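Local coordinates for RNase III inhibitor (Mycobacterium tuberculosis, PDB 5M3I), which is a macro domain protein, an alpha/beta fold of helices packed on a mixed beta-sheet, named as an RNase III inhibitor, at residues D137-Q140 and R141-A145; L43-K46 and R47-E51. One frame throughout, in Å; residues are numbered along the deposited sequence. Where two conformers were deposited one is given.

Overall arrangement
Read from the N terminus, the chain lays down strands 12-14 and 26-31 before it reaches contact 2, in which residues 43-46 meet 47-51 where helix 40-48 gives way to helix 50-61. Strands 71-74 and 83-88, helix 99-115 and strand 120-123 follow, and only then does contact 1 join 137-140 to 141-145 within helix 135-147. The two are in series, neither nested nor crossed, and each pairs residues about one helical turn apart, so neither closes a long loop. The centres of contact 1 and contact 2 are about 26 Å apart, on opposite sides of the chain's centre. Contact 2 faces strands 26-31 and 83-88, whereas contact 1 belongs to the crossover between strands 120-123 and 153-156.

Contact 1 of 2, residues D137-Q140 and R141-A145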
loop_
_atom_site.group_PDB
_atom_site.type_symbol
_atom_site.label_atom_id
_atom_site.label_comp_id
_atom_site.label_asym_id
_atom_site.label_seq_id
_atom_site.Cartn_x
_atom_site.Cartn_y
_atom_site.Cartn_z
ATOM N N ASP A 137 2.101 -11.241 -12.300
ATOM C CA ASP A 137 1.009 -11.811 -11.505
ATOM C C ASP A 137 0.297 -10.737 -10.674
ATOM O O ASP A 137 -0.929 -10.739 -10.570
ATOM C CB ASP A 137 1.528 -12.884 -10.531
ATOM C CG ASP A 137 1.908 -14.183 -11.214
ATOM O OD1 ASP A 137 1.472 -14.410 -12.379
ATOM O OD2 ASP A 137 2.588 -14.999 -10.564
ATOM N N VAL A 138 1.107 -9.930 -9.997
ATOM C CA VAL A 138 0.640 -8.893 -9.111
ATOM C C VAL A 138 -0.003 -7.776 -9.930
ATOM O O VAL A 138 -1.100 -7.343 -9.605
ATOM C CB VAL A 138 1.788 -8.311 -8.291
ATOM C CG1 VAL A 138 1.312 -7.110 -7.461
ATOM C CG2 VAL A 138 2.378 -9.377 -7.369
ATOM N N GLU A 139 0.601 -7.407 -11.049
ATOM C CA GLU A 139 0.023 -6.386 -11.939
ATOM C C GLU A 139 -1.380 -6.754 -12.421
ATOM O O GLU A 139 -2.270 -5.922 -12.387
ATOM C CB GLU A 139 0.954 -6.111 -13.120
ATOM C CG GLU A 139 0.527 -5.008 -14.050
ATOM C CD GLU A 139 1.442 -4.872 -15.254
ATOM O OE1 GLU A 139 1.480 -5.811 -16.090
ATOM O OE2 GLU A 139 2.148 -3.846 -15.353
ATOM N N GLN A 140 -1.594 -8.012 -12.797
ATOM C CA GLN A 140 -2.944 -8.504 -13.151
ATOM C C GLN A 140 -3.939 -8.254 -12.039
ATOM O O GLN A 140 -5.027 -7.762 -12.284
ATOM C CB GLN A 140 -2.952 -9.993 -13.446
ATOM C CG GLN A 140 -2.407 -10.337 -14.809
ATOM C CD GLN A 140 -2.059 -11.836 -14.940
ATOM O OE1 GLN A 140 -2.597 -12.685 -14.187
ATOM N NE2 GLN A 140 -1.125 -12.156 -15.841
ATOM N N ARG A 141 -3.563 -8.622 -10.830
ATOM C CA ARG A 141 -4.469 -8.491 -9.700
ATOM C C ARG A 141 -4.749 -7.043 -9.375
ATOM O O ARG A 141 -5.886 -6.681 -9.099
ATOM C CB ARG A 141 -3.941 -9.219 -8.491
ATOM C CG ARG A 141 -4.016 -10.723 -8.655
ATOM C CD ARG A 141 -3.061 -11.419 -7.698
ATOM N NE ARG A 141 -3.275 -12.859 -7.712
ATOM C CZ ARG A 141 -2.866 -13.677 -8.679
ATOM N NH1 ARG A 141 -2.203 -13.227 -9.730
ATOM N NH2 ARG A 141 -3.122 -14.967 -8.594
ATOM N N LEU A 142 -3.737 -6.222 -9.428
ATOM C CA LEU A 142 -3.914 -4.809 -9.178
ATOM C C LEU A 142 -4.874 -4.201 -10.182
ATOM O O LEU A 142 -5.803 -3.470 -9.775
ATOM C CB LEU A 142 -2.595 -4.051 -9.230
ATOM C CG LEU A 142 -1.660 -4.219 -8.045
ATOM C CD1 LEU A 142 -0.327 -3.538 -8.324
ATOM C CD2 LEU A 142 -2.265 -3.605 -6.803
ATOM N N VAL A 143 -4.685 -4.509 -11.464
ATOM C CA VAL A 143 -5.507 -3.910 -12.512
ATOM C C VAL A 143 -6.939 -4.354 -12.300
ATOM O O VAL A 143 -7.850 -3.548 -12.376
ATOM C CB VAL A 143 -4.984 -4.276 -13.923
ATOM C CG1 VAL A 143 -5.990 -3.964 -15.000
ATOM C CG2 VAL A 143 -3.703 -3.520 -14.211
ATOM N N SER A 144 -7.124 -5.647 -12.040
ATOM C CA SER A 144 -8.461 -6.248 -11.778
ATOM C C SER A 144 -9.153 -5.577 -10.633
ATOM O O SER A 144 -10.307 -5.205 -10.745
ATOM C CB SER A 144 -8.306 -7.751 -11.447
ATOM O OG SER A 144 -8.084 -8.446 -12.636
ATOM N N ALA A 145 -8.426 -5.376 -9.551
ATOM C CA ALA A 145 -9.031 -4.760 -8.383
ATOM C C ALA A 145 -9.541 -3.332 -8.679
ATOM O O ALA A 145 -10.649 -2.980 -8.301
ATOM C CB ALA A 145 -8.060 -4.764 -7.216
#
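Arg141 reaches back one helical turn to Asp137 and takes hold of its backbone rather than its carboxylate. With CG beside the backbone N (chi1 -71°) and the chain extended as far as NE, the side chain runs toward the N-terminal end of the helix, and NH1 donates to Asp137 O at 2.9 Å. The oxygen lies at the guanidinium edge, close to its plane, but NH1 stands above the carbonyl plane. The same oxygen accepts a weak bond from Arg141 N at 3.4 Å, so one residue grips it twice. Asp137 OD1 stays 4.7 Å from Arg141 NH1, a separation at which attraction may still be felt.

On another flank Val138 and Leu142 lie side by side and point the same way, with Val138 CG1 4.0 Å from Leu142 CD1. Leu142 N bonds to Val138 O at 2.9 Å, and the next two i+4 to i bonds of the alpha-helix run from Val143 N to Glu139 O and from Ser144 N to Gln140 O.

Arg141 NE forms a salt bridge with Asp103 of helix 99-115, where Leu106 touches both Arg141 and Leu142; helix 135-147 itself is the connection between parallel strands 120-123 and 153-156 in a beta-alpha-beta unit.

Contact 2 of 2, residues L43-K46 and R47-E51; sequences LQFK and RRYPE
Leu43 meets Arg47 one turn further along helix 40-48, and its carbonyl makes the first of three backbone bonds between the segments: Leu43 O accepts from Arg47 N at 3.1 Å. Arg47 CG sits beside the backbone N (chi1 -60°), which brings it to within 3.3 Å of Leu43 O. Arg47 CG also lies 4.3 Å from Leu43 CD1. Beyond CG the arginine chain bends twice.

Gln44 contributes its backbone, with Gln44 O receiving Arg48 N at 3.1 Å and Arg48 CB resting against the same oxygen. Arg48 then turns from the first segment and lays its CG over one face of the Tyr49 ring, 3.5 Å above the plane and displaced toward the rim.

Phe45 carries the inward side. Phe45 O takes the last of the three bonds, from Tyr49 N at 2.9 Å, while the two aromatic side chains cross obliquely and Phe45 CD1 comes to 4.0 Å from Tyr49 CD2. Both rings lie over the central sheet of the macro domain, touching Leu27 of strand 26-31 and Ile84 of strand 83-88, and Leu19 and Leu20 also meet Phe45. Tyr49 is where the backbone leaves helical angles (phi -127°, psi 68°), and it doubles as the N-cap residue of helix 50-61; the junction between the two helices therefore lies at a buried aromatic residue.

At Lys46 the series of backbone bonds stops: its carbonyl would be paired with Pro50 N, but proline has no hydrogen to give. A long, bent CA-H...O contact, Pro50 CA to Lys46 O at 3.6 Å, approaches the oxygen from the second segment. The fully extended lysine chain enters a cation-pi interaction with Phe53, a residue of helix 50-61.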
loop_
_atom_site.group_PDB
_atom_site.type_symbol
_atom_site.label_atom_id
_atom_site.label_comp_id
_atom_site.label_asym_id
_atom_site.label_seq_id
_atom_site.Cartn_x
_atom_site.Cartn_y
_atom_site.Cartn_z
ATOM N N LEU A 43 10.897 1.787 4.348
ATOM C CA LEU A 43 11.874 2.669 4.995
ATOM C C LEU A 43 11.622 4.115 4.601
ATOM O O LEU A 43 11.654 5.003 5.453
ATOM C CB LEU A 43 13.310 2.275 4.664
ATOM C CG LEU A 43 14.431 3.120 5.308
ATOM C CD1 LEU A 43 14.345 3.134 6.839
ATOM C CD2 LEU A 43 15.789 2.579 4.860
ATOM N N GLN A 44 11.391 4.366 3.309
ATOM C CA GLN A 44 11.151 5.735 2.841
ATOM C C GLN A 44 9.889 6.296 3.488
ATOM O O GLN A 44 9.860 7.437 3.899
ATOM C CB GLN A 44 11.073 5.784 1.316
ATOM C CG GLN A 44 12.433 5.449 0.673
ATOM C CD GLN A 44 13.564 6.379 1.139
ATOM O OE1 GLN A 44 13.636 7.528 0.718
ATOM N NE2 GLN A 44 14.442 5.894 2.008
ATOM N N PHE A 45 8.846 5.471 3.613
ATOM C CA PHE A 45 7.619 5.910 4.313
ATOM C C PHE A 45 7.865 6.241 5.793
ATOM O O PHE A 45 7.329 7.226 6.309
ATOM C CB PHE A 45 6.502 4.882 4.211
ATOM C CG PHE A 45 5.671 4.984 2.955
ATOM C CD1 PHE A 45 4.546 5.822 2.908
ATOM C CD2 PHE A 45 5.942 4.172 1.828
ATOM C CE1 PHE A 45 3.751 5.868 1.780
ATOM C CE2 PHE A 45 5.136 4.237 0.690
ATOM C CZ PHE A 45 4.042 5.086 0.670
ATOM N N LYS A 46 8.685 5.449 6.465
ATOM C CA LYS A 46 9.038 5.733 7.858
ATOM C C LYS A 46 9.750 7.087 8.016
ATOM O O LYS A 46 9.481 7.848 8.941
ATOM C CB LYS A 46 9.883 4.589 8.419
ATOM C CG LYS A 46 10.321 4.729 9.866
ATOM C CD LYS A 46 11.252 3.577 10.259
ATOM C CE LYS A 46 11.855 3.790 11.639
ATOM N NZ LYS A 46 12.821 2.714 12.025
ATOM N N ARG A 47 10.648 7.391 7.101
ATOM C CA ARG A 47 11.439 8.616 7.176
ATOM C C ARG A 47 10.579 9.855 6.900
ATOM O O ARG A 47 10.802 10.911 7.471
ATOM C CB ARG A 47 12.658 8.541 6.231
ATOM C CG ARG A 47 13.618 7.364 6.568
ATOM C CD ARG A 47 15.173 7.553 6.366
ATOM N NE ARG A 47 15.479 8.723 5.529
ATOM C CZ ARG A 47 15.871 9.935 5.954
ATOM N NH1 ARG A 47 15.997 10.235 7.250
ATOM N NH2 ARG A 47 16.118 10.880 5.042
ATOM N N ARG A 48 9.611 9.714 6.026
ATOM C CA ARG A 48 8.737 10.827 5.678
ATOM C C ARG A 48 7.588 11.030 6.669
ATOM O O ARG A 48 7.188 12.144 6.873
ATOM C CB ARG A 48 8.195 10.592 4.261
ATOM C CG ARG A 48 7.308 11.680 3.711
ATOM C CD ARG A 48 8.067 12.966 3.393
ATOM N NE ARG A 48 7.074 13.921 2.929
ATOM C CZ ARG A 48 6.241 14.609 3.713
ATOM N NH1 ARG A 48 6.283 14.528 5.045
ATOM N NH2 ARG A 48 5.359 15.418 3.153
ATOM N N TYR A 49 7.055 9.943 7.250
ATOM C CA TYR A 49 5.888 9.987 8.114
ATOM C C TYR A 49 6.164 9.306 9.451
ATOM O O TYR A 49 5.593 8.284 9.761
ATOM C CB TYR A 49 4.699 9.328 7.428
ATOM C CG TYR A 49 4.326 9.973 6.112
ATOM C CD1 TYR A 49 3.735 11.233 6.059
ATOM C CD2 TYR A 49 4.578 9.322 4.908
ATOM C CE1 TYR A 49 3.406 11.822 4.850
ATOM C CE2 TYR A 49 4.248 9.902 3.690
ATOM C CZ TYR A 49 3.658 11.153 3.673
ATOM O OH TYR A 49 3.350 11.696 2.458
ATOM N N PRO A 50 7.026 9.902 10.278
ATOM C CA PRO A 50 7.430 9.249 11.540
ATOM C C PRO A 50 6.285 8.948 12.523
ATOM O O PRO A 50 6.335 7.949 13.257
ATOM C CB PRO A 50 8.427 10.245 12.146
ATOM C CG PRO A 50 8.091 11.572 11.507
ATOM C CD PRO A 50 7.659 11.220 10.106
ATOM N N GLU A 51 5.262 9.797 12.521
ATOM C CA GLU A 51 4.079 9.618 13.393
ATOM C C GLU A 51 3.264 8.441 12.942
ATOM O O GLU A 51 2.811 7.643 13.765
ATOM C CB GLU A 51 3.222 10.897 13.432
ATOM C CG GLU A 51 3.982 12.059 14.066
ATOM C CD GLU A 51 3.102 13.240 14.437
ATOM O OE1 GLU A 51 2.744 14.025 13.531
ATOM O OE2 GLU A 51 2.799 13.398 15.643
#